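Local coordinates for protein probable glutamine synthetase (Pseudomonas aeruginosa, PDB 4HPP) that is probably a glutamine synthetase-family protein that holds a magnesium ion and a bound glutamic acid in its catalytic domain, at residues 157-162 with 175-180; 137-142 with 184-189; 207-212 with 218-223. All coordinates share one frame; numbering follows the deposited sequence.

Contact 1. Residues 157-162 with 175-180. With MG (magnesium ion), chain B; GLU (glutamic acid), chain D.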
loop_
_atom_site.group_PDB
_atom_site.type_symbol
_atom_site.label_atom_id
_atom_site.label_comp_id
_atom_site.label_asym_id
_atom_site.label_seq_id
_atom_site.Cartn_x
_atom_site.Cartn_y
_atom_site.Cartn_z
ATOM N N GLY A 157 -18.937 9.754 9.869
ATOM C CA GLY A 157 -18.607 9.807 8.442
ATOM C C GLY A 157 -19.860 9.612 7.573
ATOM O O GLY A 157 -20.879 10.248 7.830
ATOM N N GLN A 158 -19.776 8.669 6.632
ATOM C CA GLN A 158 -20.905 8.311 5.704
ATOM C C GLN A 158 -21.952 7.307 6.285
ATOM O O GLN A 158 -22.942 6.944 5.599
ATOM C CB GLN A 158 -20.376 7.792 4.319
ATOM C CG GLN A 158 -19.558 8.809 3.516
ATOM C CD GLN A 158 -18.293 8.274 2.821
ATOM O OE1 GLN A 158 -18.256 7.153 2.300
ATOM N NE2 GLN A 158 -17.253 9.110 2.782
ATOM N N PHE A 159 -21.717 6.859 7.515
ATOM C CA PHE A 159 -22.543 5.805 8.130
ATOM C C PHE A 159 -23.965 6.281 8.362
ATOM O O PHE A 159 -24.895 5.645 7.873
ATOM C CB PHE A 159 -21.941 5.237 9.453
ATOM C CG PHE A 159 -22.847 4.250 10.135
ATOM C CD1 PHE A 159 -22.925 2.933 9.664
ATOM C CD2 PHE A 159 -23.655 4.650 11.197
ATOM C CE1 PHE A 159 -23.793 2.042 10.236
ATOM C CE2 PHE A 159 -24.527 3.773 11.763
ATOM C CZ PHE A 159 -24.598 2.464 11.286
ATOM N N PRO A 160 -24.171 7.419 9.049
ATOM C CA PRO A 160 -25.599 7.798 9.229
ATOM C C PRO A 160 -26.358 7.970 7.892
ATOM O O PRO A 160 -27.483 7.439 7.770
ATOM C CB PRO A 160 -25.520 9.142 9.945
ATOM C CG PRO A 160 -24.087 9.253 10.417
ATOM C CD PRO A 160 -23.298 8.557 9.349
ATOM N N GLY A 161 -25.759 8.690 6.918
ATOM C CA GLY A 161 -26.372 8.845 5.564
ATOM C C GLY A 161 -26.687 7.494 4.934
ATOM O O GLY A 161 -27.773 7.281 4.408
ATOM N N TRP A 162 -25.781 6.533 5.066
ATOM C CA TRP A 162 -25.999 5.191 4.477
ATOM C C TRP A 162 -26.896 4.360 5.313
ATOM O O TRP A 162 -27.525 3.428 4.836
ATOM C CB TRP A 162 -24.707 4.436 4.260
ATOM C CG TRP A 162 -24.168 4.681 2.896
ATOM C CD1 TRP A 162 -22.983 5.313 2.567
ATOM C CD2 TRP A 162 -24.777 4.311 1.607
ATOM N NE1 TRP A 162 -22.806 5.356 1.207
ATOM C CE2 TRP A 162 -23.858 4.780 0.569
ATOM C CE3 TRP A 162 -25.966 3.682 1.222
ATOM C CZ2 TRP A 162 -24.145 4.636 -0.807
ATOM C CZ3 TRP A 162 -26.226 3.522 -0.144
ATOM C CH2 TRP A 162 -25.337 3.995 -1.131
ATOM N N GLU A 175 -36.738 7.819 10.471
ATOM C CA GLU A 175 -37.162 9.192 10.638
ATOM C C GLU A 175 -36.182 10.095 11.443
ATOM O O GLU A 175 -36.099 11.275 11.164
ATOM C CB GLU A 175 -38.586 9.216 11.225
ATOM C CG GLU A 175 -38.763 9.869 12.598
ATOM C CD GLU A 175 -40.137 9.572 13.228
ATOM O OE1 GLU A 175 -40.214 9.179 14.436
ATOM O OE2 GLU A 175 -41.139 9.711 12.495
ATOM N N MET A 176 -35.441 9.548 12.424
ATOM C CA MET A 176 -34.519 10.327 13.248
ATOM C C MET A 176 -33.202 9.550 13.370
ATOM O O MET A 176 -33.233 8.339 13.502
ATOM C CB MET A 176 -35.137 10.506 14.613
ATOM C CG MET A 176 -35.123 11.886 15.221
ATOM S SD MET A 176 -35.961 13.172 14.268
ATOM C CE MET A 176 -34.861 14.478 14.793
ATOM N N PHE A 177 -32.051 10.225 13.302
ATOM C CA PHE A 177 -30.756 9.599 13.613
ATOM C C PHE A 177 -30.031 10.581 14.482
ATOM O O PHE A 177 -30.054 11.771 14.217
ATOM C CB PHE A 177 -29.906 9.276 12.355
ATOM C CG PHE A 177 -28.541 8.707 12.676
ATOM C CD1 PHE A 177 -28.338 7.323 12.725
ATOM C CD2 PHE A 177 -27.466 9.546 12.948
ATOM C CE1 PHE A 177 -27.092 6.804 13.113
ATOM C CE2 PHE A 177 -26.216 9.026 13.298
ATOM C CZ PHE A 177 -26.032 7.655 13.361
ATOM N N LEU A 178 -29.416 10.114 15.549
ATOM C CA LEU A 178 -28.792 11.072 16.475
ATOM C C LEU A 178 -27.665 10.419 17.270
ATOM O O LEU A 178 -27.783 9.253 17.637
ATOM C CB LEU A 178 -29.881 11.638 17.407
ATOM C CG LEU A 178 -30.830 10.698 18.174
ATOM C CD1 LEU A 178 -30.472 10.638 19.659
ATOM C CD2 LEU A 178 -32.293 11.100 18.024
ATOM N N PRO A 179 -26.579 11.151 17.552
ATOM C CA PRO A 179 -25.613 10.620 18.580
ATOM C C PRO A 179 -26.285 10.689 19.934
ATOM O O PRO A 179 -27.062 11.619 20.173
ATOM C CB PRO A 179 -24.477 11.622 18.577
ATOM C CG PRO A 179 -25.138 12.899 18.097
ATOM C CD PRO A 179 -26.259 12.535 17.143
ATOM N N GLU A 180 -26.066 9.682 20.785
ATOM C CA GLU A 180 -26.713 9.622 22.104
ATOM C C GLU A 180 -25.696 9.901 23.253
ATOM O O GLU A 180 -24.570 10.391 23.034
ATOM C CB GLU A 180 -27.346 8.240 22.309
ATOM C CG GLU A 180 -28.854 8.198 22.173
ATOM C CD GLU A 180 -29.597 8.685 23.397
ATOM O OE1 GLU A 180 -30.841 8.710 23.360
ATOM O OE2 GLU A 180 -28.957 9.033 24.403
HETATM MG MG MG B . -32.661 7.591 23.534
HETATM N N GLU D . -29.794 4.739 27.190
HETATM C CA GLU D . -31.056 4.744 28.035
HETATM C C GLU D . -31.702 3.363 28.295
HETATM O O GLU D . -31.029 2.385 28.597
HETATM C CB GLU D . -32.095 5.672 27.419
HETATM C CG GLU D . -31.732 7.128 27.519
HETATM C CD GLU D . -32.654 7.990 26.721
HETATM O OE1 GLU D . -33.377 8.770 27.359
HETATM O OE2 GLU D . -32.668 7.876 25.471
HETATM O OXT GLU D . -32.920 3.174 28.199
#
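Pro160 lies over one face of the Phe177 ring, with its CB 3.7 Å from the ring centroid and 22° off the ring normal. This is a CH-pi contact placed off-centre: CB is 3.4 Å from Phe177 CE2, and CG of the same proline follows across that side of the ring toward CZ. Phe159 meets the other end of the ring more loosely, its CE2 4.2 Å from Phe177 CE1, and the two phenylalanine side chains cross at about a right angle. Phe177 has its CG anti to the backbone N (chi1 177°), which carries the ring off strand 174-179 to the first turn of helix 159-169. The pair is thus a helix-on-strand contact in the catalytic domain of a glutamine synthetase-like protein, where strand 174-179 pairs with strand 185-194, and Glu175 and Met176 both face Thr189 in a classic beta bulge. Tyr186 also meets the Phe177 ring, with planes about 20° apart, and Leu9 of a second subunit packs on Pro160. Just past the strand's end, Glu180 binds the magnesium ion through OE1 at 2.1 Å; the bound glutamic acid supplies another ligand through its OE2.

Contact 2. Residues 137-142 with 184-189. With MG (magnesium ion), chain B.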
loop_
_atom_site.group_PDB
_atom_site.type_symbol
_atom_site.label_atom_id
_atom_site.label_comp_id
_atom_site.label_asym_id
_atom_site.label_seq_id
_atom_site.Cartn_x
_atom_site.Cartn_y
_atom_site.Cartn_z
ATOM N N LEU A 137 -18.659 0.888 16.664
ATOM C CA LEU A 137 -17.235 0.625 16.869
ATOM C C LEU A 137 -16.472 0.576 15.580
ATOM O O LEU A 137 -16.953 0.039 14.542
ATOM C CB LEU A 137 -17.035 -0.692 17.624
ATOM C CG LEU A 137 -17.984 -0.771 18.829
ATOM C CD1 LEU A 137 -17.951 -2.146 19.479
ATOM C CD2 LEU A 137 -17.592 0.361 19.769
ATOM N N GLY A 138 -15.292 1.189 15.658
ATOM C CA GLY A 138 -14.242 1.060 14.663
ATOM C C GLY A 138 -14.008 2.375 13.961
ATOM O O GLY A 138 -13.312 2.423 12.949
ATOM N N LEU A 139 -14.640 3.447 14.437
ATOM C CA LEU A 139 -14.652 4.645 13.620
ATOM C C LEU A 139 -13.248 5.188 13.636
ATOM O O LEU A 139 -12.541 5.063 14.625
ATOM C CB LEU A 139 -15.659 5.683 14.094
ATOM C CG LEU A 139 -17.145 5.379 13.987
ATOM C CD1 LEU A 139 -17.986 6.497 14.698
ATOM C CD2 LEU A 139 -17.481 5.238 12.532
ATOM N N PRO A 140 -12.829 5.788 12.518
ATOM C CA PRO A 140 -11.509 6.426 12.586
ATOM C C PRO A 140 -11.581 7.674 13.476
ATOM O O PRO A 140 -12.595 7.923 14.143
ATOM C CB PRO A 140 -11.224 6.792 11.122
ATOM C CG PRO A 140 -12.577 6.888 10.444
ATOM C CD PRO A 140 -13.529 6.010 11.222
ATOM N N GLY A 141 -10.492 8.429 13.518
ATOM C CA GLY A 141 -10.484 9.732 14.171
ATOM C C GLY A 141 -10.158 9.713 15.635
ATOM O O GLY A 141 -9.793 8.671 16.203
ATOM N N GLU A 142 -10.315 10.894 16.229
ATOM C CA GLU A 142 -10.003 11.197 17.637
ATOM C C GLU A 142 -10.738 10.300 18.684
ATOM O O GLU A 142 -11.588 9.481 18.302
ATOM C CB GLU A 142 -10.356 12.677 17.918
ATOM C CG GLU A 142 -10.607 13.569 16.696
ATOM C CD GLU A 142 -11.303 14.886 17.068
ATOM O OE1 GLU A 142 -10.614 15.762 17.579
ATOM O OE2 GLU A 142 -12.542 15.060 16.878
ATOM N N ARG A 184 -19.652 6.772 21.376
ATOM C CA ARG A 184 -19.991 5.921 20.192
ATOM C C ARG A 184 -21.451 5.456 20.222
ATOM O O ARG A 184 -21.817 4.502 19.515
ATOM C CB ARG A 184 -19.059 4.696 20.134
ATOM C CG ARG A 184 -17.597 4.993 20.468
ATOM C CD ARG A 184 -16.992 5.795 19.323
ATOM N NE ARG A 184 -15.553 5.979 19.404
ATOM C CZ ARG A 184 -14.855 6.780 18.588
ATOM N NH1 ARG A 184 -15.486 7.461 17.609
ATOM N NH2 ARG A 184 -13.518 6.911 18.762
ATOM N N GLN A 185 -22.293 6.060 21.081
ATOM C CA GLN A 185 -23.658 5.666 21.053
ATOM C C GLN A 185 -24.449 6.491 20.023
ATOM O O GLN A 185 -24.315 7.747 19.967
ATOM C CB GLN A 185 -24.268 5.819 22.412
ATOM C CG GLN A 185 -25.560 5.038 22.541
ATOM C CD GLN A 185 -26.235 5.175 23.885
ATOM O OE1 GLN A 185 -26.145 6.219 24.554
ATOM N NE2 GLN A 185 -26.963 4.126 24.280
ATOM N N TYR A 186 -25.272 5.777 19.246
ATOM C CA TYR A 186 -26.243 6.379 18.315
ATOM C C TYR A 186 -27.641 5.790 18.475
ATOM O O TYR A 186 -27.822 4.738 19.062
ATOM C CB TYR A 186 -25.789 6.197 16.883
ATOM C CG TYR A 186 -24.444 6.847 16.702
ATOM C CD1 TYR A 186 -24.369 8.185 16.296
ATOM C CD2 TYR A 186 -23.244 6.165 17.039
ATOM C CE1 TYR A 186 -23.179 8.823 16.167
ATOM C CE2 TYR A 186 -22.031 6.807 16.884
ATOM C CZ TYR A 186 -22.014 8.143 16.450
ATOM O OH TYR A 186 -20.845 8.849 16.291
ATOM N N GLU A 187 -28.631 6.530 18.000
ATOM C CA GLU A 187 -30.002 6.089 18.030
ATOM C C GLU A 187 -30.666 6.379 16.688
ATOM O O GLU A 187 -30.542 7.468 16.117
ATOM C CB GLU A 187 -30.758 6.765 19.154
ATOM C CG GLU A 187 -32.142 6.152 19.395
ATOM C CD GLU A 187 -32.996 6.913 20.419
ATOM O OE1 GLU A 187 -34.168 6.540 20.635
ATOM O OE2 GLU A 187 -32.508 7.869 21.034
ATOM N N VAL A 188 -31.352 5.376 16.181
ATOM C CA VAL A 188 -32.214 5.586 15.047
ATOM C C VAL A 188 -33.674 5.202 15.401
ATOM O O VAL A 188 -33.918 4.218 16.108
ATOM C CB VAL A 188 -31.677 4.901 13.788
ATOM C CG1 VAL A 188 -31.464 3.405 14.011
ATOM C CG2 VAL A 188 -32.622 5.159 12.616
ATOM N N THR A 189 -34.619 6.037 14.970
ATOM C CA THR A 189 -36.021 5.838 15.261
ATOM C C THR A 189 -36.722 5.803 13.898
ATOM O O THR A 189 -36.236 6.345 12.867
ATOM C CB THR A 189 -36.629 6.968 16.128
ATOM O OG1 THR A 189 -36.438 8.198 15.460
ATOM C CG2 THR A 189 -35.997 7.137 17.489
HETATM MG MG MG B . -32.661 7.591 23.534
#
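A loop-to-strand contact, partly buried and mainly made by one arginine, joins the loop that follows strand 124-137 to the start of strand 185-194. Arg184 stands just before that strand and reaches along the loop, while Leu139 slides past it in the opposite direction. The polar part is a single hydrogen bond from Arg184 NH2 to the backbone O of Glu142, 3.2 Å long and bent, with an N-H...O angle of 139°. The donor lies in the carbonyl plane, but the oxygen sits 25° out of the guanidinium plane, so the group is turned somewhat from its acceptor. The bend of the arginine chain at chi2 (-71°) brings the guanidinium to the loop.

Its other terminal nitrogen, NH1, meets hydrocarbon: Leu139 CB is 3.9 Å from Arg184 NH1. From that leucine, CD1 also comes to 4.0 Å from Tyr186 OH, making the leucine a bridge between the arginine and Tyr186, which points toward the loop. The phenol oxygen has its polar partner elsewhere, in a hydrogen bond with the carbonyl of Ala152 on helix 150-155, and its approach to Leu139 is simple packing.

One residue along, Glu187 leaves the strand away from the loop, and its OE2 binds the magnesium ion at 2.5 Å, alongside Glu133 and Glu180. The strand thus presents Tyr186 to the loop and Glu187 to the metal site. Backbone bonds of Arg184 with Leu136 and of Tyr186 with Phe134 pair it antiparallel with strand 124-137, while strand 174-179 flanks it through Glu187 and Leu178, and Leu139 continues the packing onto Leu218 ahead of strand 219-221.

Contact 3. Residues 207-212 with 218-223; sequences EVTREV and LRTCFA
Apolar contacts join helix 196-216 to the short strand 219-221 that follows it and to Phe222 just beyond. The methyl groups of two threonines meet, Thr209 CG2 lying 3.8 Å from Thr220 CG2, and the first of these side chains also reaches the Phe222 ring. Thr209 CB is 4.0 Å from Phe222 CZ and in the plane of the ring, an edge-on approach. Thr209 OG1, by contrast, is turned back to the helix, where it bonds the carbonyl of Val205. This is helix-on-sheet packing in the catalytic domain, strand 219-221 pairing with strand 124-137 through Cys221 and Ser135.

The cationic contact belongs to Arg210, whose chain runs extended from CG to NE and crosses over the aromatic residue. Its CZ is 4.8 Å from the Phe222 ring centroid, 29° off the normal, an off-centre cation-pi interaction. The guanidinium is not stacked flat: its plane is 74° from that of the ring. A salt bridge within the helix restrains the group further, with Glu207 OE1 2.9 Å from Arg210 NH1. That oxygen lies close to the guanidinium plane and is met on its syn side.

Water supplies the polar link between the segments. It accepts from Arg210 NE at 2.8 Å and from Thr220 OG1 at 3.1 Å. Thr220 holds OG1 between its backbone N and carbonyl carbon (chi1 53°), directing the hydroxyl to the arginine and its methyl to Thr209.

Engaged by a carboxylate, a water and an aromatic ring together, the guanidinium is probably restrained in its rotation, its charge held close to the ring where helix 196-216 packs against the strand that follows it.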
loop_
_atom_site.group_PDB
_atom_site.type_symbol
_atom_site.label_atom_id
_atom_site.label_comp_id
_atom_site.label_asym_id
_atom_site.label_seq_id
_atom_site.Cartn_x
_atom_site.Cartn_y
_atom_site.Cartn_z
ATOM N N GLU A 207 -31.074 -5.682 11.933
ATOM C CA GLU A 207 -30.345 -6.489 11.029
ATOM C C GLU A 207 -29.667 -5.614 9.956
ATOM O O GLU A 207 -28.514 -5.904 9.533
ATOM C CB GLU A 207 -31.229 -7.608 10.507
ATOM C CG GLU A 207 -31.549 -8.609 11.613
ATOM C CD GLU A 207 -30.280 -9.235 12.151
ATOM O OE1 GLU A 207 -30.124 -9.303 13.363
ATOM O OE2 GLU A 207 -29.445 -9.668 11.341
ATOM N N VAL A 208 -30.332 -4.505 9.605
ATOM C CA VAL A 208 -29.818 -3.579 8.596
ATOM C C VAL A 208 -28.712 -2.720 9.177
ATOM O O VAL A 208 -27.689 -2.549 8.546
ATOM C CB VAL A 208 -30.932 -2.689 7.995
ATOM C CG1 VAL A 208 -30.335 -1.586 7.120
ATOM C CG2 VAL A 208 -31.928 -3.524 7.212
ATOM N N THR A 209 -28.898 -2.179 10.374
ATOM C CA THR A 209 -27.790 -1.440 11.053
ATOM C C THR A 209 -26.506 -2.275 11.096
ATOM O O THR A 209 -25.440 -1.826 10.590
ATOM C CB THR A 209 -28.162 -1.001 12.452
ATOM O OG1 THR A 209 -29.347 -0.238 12.346
ATOM C CG2 THR A 209 -27.082 -0.109 13.080
ATOM N N ARG A 210 -26.635 -3.504 11.599
ATOM C CA ARG A 210 -25.558 -4.484 11.484
ATOM C C ARG A 210 -24.977 -4.578 10.042
ATOM O O ARG A 210 -23.757 -4.443 9.864
ATOM C CB ARG A 210 -25.998 -5.871 12.027
ATOM C CG ARG A 210 -25.993 -5.932 13.534
ATOM C CD ARG A 210 -26.987 -6.914 14.096
ATOM N NE ARG A 210 -27.135 -6.756 15.538
ATOM C CZ ARG A 210 -28.023 -7.398 16.315
ATOM N NH1 ARG A 210 -28.840 -8.297 15.809
ATOM N NH2 ARG A 210 -28.042 -7.176 17.643
ATOM N N GLU A 211 -25.827 -4.785 9.016
ATOM C CA GLU A 211 -25.321 -4.884 7.611
ATOM C C GLU A 211 -24.620 -3.603 7.077
ATOM O O GLU A 211 -23.602 -3.664 6.419
ATOM C CB GLU A 211 -26.413 -5.362 6.684
ATOM C CG GLU A 211 -26.036 -5.429 5.211
ATOM C CD GLU A 211 -25.014 -6.478 4.929
ATOM O OE1 GLU A 211 -24.439 -6.498 3.810
ATOM O OE2 GLU A 211 -24.824 -7.310 5.802
ATOM N N VAL A 212 -25.103 -2.440 7.424
ATOM C CA VAL A 212 -24.455 -1.231 6.969
ATOM C C VAL A 212 -23.073 -1.191 7.640
ATOM O O VAL A 212 -22.048 -1.116 6.945
ATOM C CB VAL A 212 -25.372 -0.015 7.278
ATOM C CG1 VAL A 212 -24.707 1.294 6.945
ATOM C CG2 VAL A 212 -26.670 -0.109 6.476
ATOM N N LEU A 218 -17.122 -1.482 9.959
ATOM C CA LEU A 218 -17.435 -1.125 11.336
ATOM C C LEU A 218 -18.173 -2.242 12.013
ATOM O O LEU A 218 -18.536 -3.246 11.410
ATOM C CB LEU A 218 -18.231 0.181 11.411
ATOM C CG LEU A 218 -17.532 1.351 10.681
ATOM C CD1 LEU A 218 -18.435 2.558 10.448
ATOM C CD2 LEU A 218 -16.209 1.834 11.296
ATOM N N ARG A 219 -18.377 -2.076 13.304
ATOM C CA ARG A 219 -19.159 -3.003 14.087
ATOM C C ARG A 219 -20.233 -2.273 14.934
ATOM O O ARG A 219 -20.052 -1.094 15.379
ATOM C CB ARG A 219 -18.203 -3.711 15.030
ATOM C CG ARG A 219 -17.507 -4.904 14.422
ATOM C CD ARG A 219 -16.523 -5.463 15.427
ATOM N NE ARG A 219 -15.522 -4.447 15.666
ATOM C CZ ARG A 219 -15.226 -3.955 16.858
ATOM N NH1 ARG A 219 -15.849 -4.449 17.955
ATOM N NH2 ARG A 219 -14.284 -2.982 16.932
ATOM N N THR A 220 -21.343 -2.964 15.182
ATOM C CA THR A 220 -22.289 -2.429 16.113
ATOM C C THR A 220 -22.376 -3.256 17.399
ATOM O O THR A 220 -22.132 -4.476 17.429
ATOM C CB THR A 220 -23.675 -2.375 15.493
ATOM O OG1 THR A 220 -23.977 -3.659 14.983
ATOM C CG2 THR A 220 -23.728 -1.399 14.355
ATOM N N CYS A 221 -22.802 -2.616 18.467
ATOM C CA CYS A 221 -23.175 -3.375 19.634
ATOM C C CYS A 221 -24.496 -2.849 20.134
ATOM O O CYS A 221 -24.599 -1.625 20.393
ATOM C CB CYS A 221 -22.065 -3.290 20.727
ATOM S SG CYS A 221 -22.540 -4.063 22.294
ATOM N N PHE A 222 -25.486 -3.751 20.290
ATOM C CA PHE A 222 -26.797 -3.464 20.877
ATOM C C PHE A 222 -26.965 -4.055 22.290
ATOM O O PHE A 222 -28.061 -4.008 22.884
ATOM C CB PHE A 222 -27.905 -4.041 20.024
ATOM C CG PHE A 222 -28.118 -3.347 18.698
ATOM C CD1 PHE A 222 -29.294 -2.697 18.435
ATOM C CD2 PHE A 222 -27.162 -3.383 17.709
ATOM C CE1 PHE A 222 -29.492 -2.057 17.245
ATOM C CE2 PHE A 222 -27.380 -2.758 16.498
ATOM C CZ PHE A 222 -28.540 -2.101 16.268
ATOM N N ALA A 223 -25.924 -4.672 22.828
ATOM C CA ALA A 223 -26.069 -5.323 24.155
ATOM C C ALA A 223 -26.573 -4.280 25.131
ATOM O O ALA A 223 -26.243 -3.091 24.976
ATOM C CB ALA A 223 -24.740 -5.869 24.644
HETATM O O HOH W 1 -24.700 -6.114 16.722
#

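All three contacts serve one mixed sheet of the catalytic domain, on the same side of the chain's centre. Contact 1 is the buried one and purely apolar between its segments; contacts 2 and 3 are partly buried, and each turns on an arginine, bonded directly to a backbone carbonyl in contact 2 and through water to a threonine in contact 3. Contacts 1 and 2 use neighbouring strands, 174-179 and 185-194, and each contributes a glutamate to the same magnesium ion, whereas contact 3 holds no metal ligand. Helix 196-216 joins contact 3 to contact 1 through packing of Phe159 on Val212, while a backbone pairing of Leu137 with Arg219 joins contact 3 to contact 2.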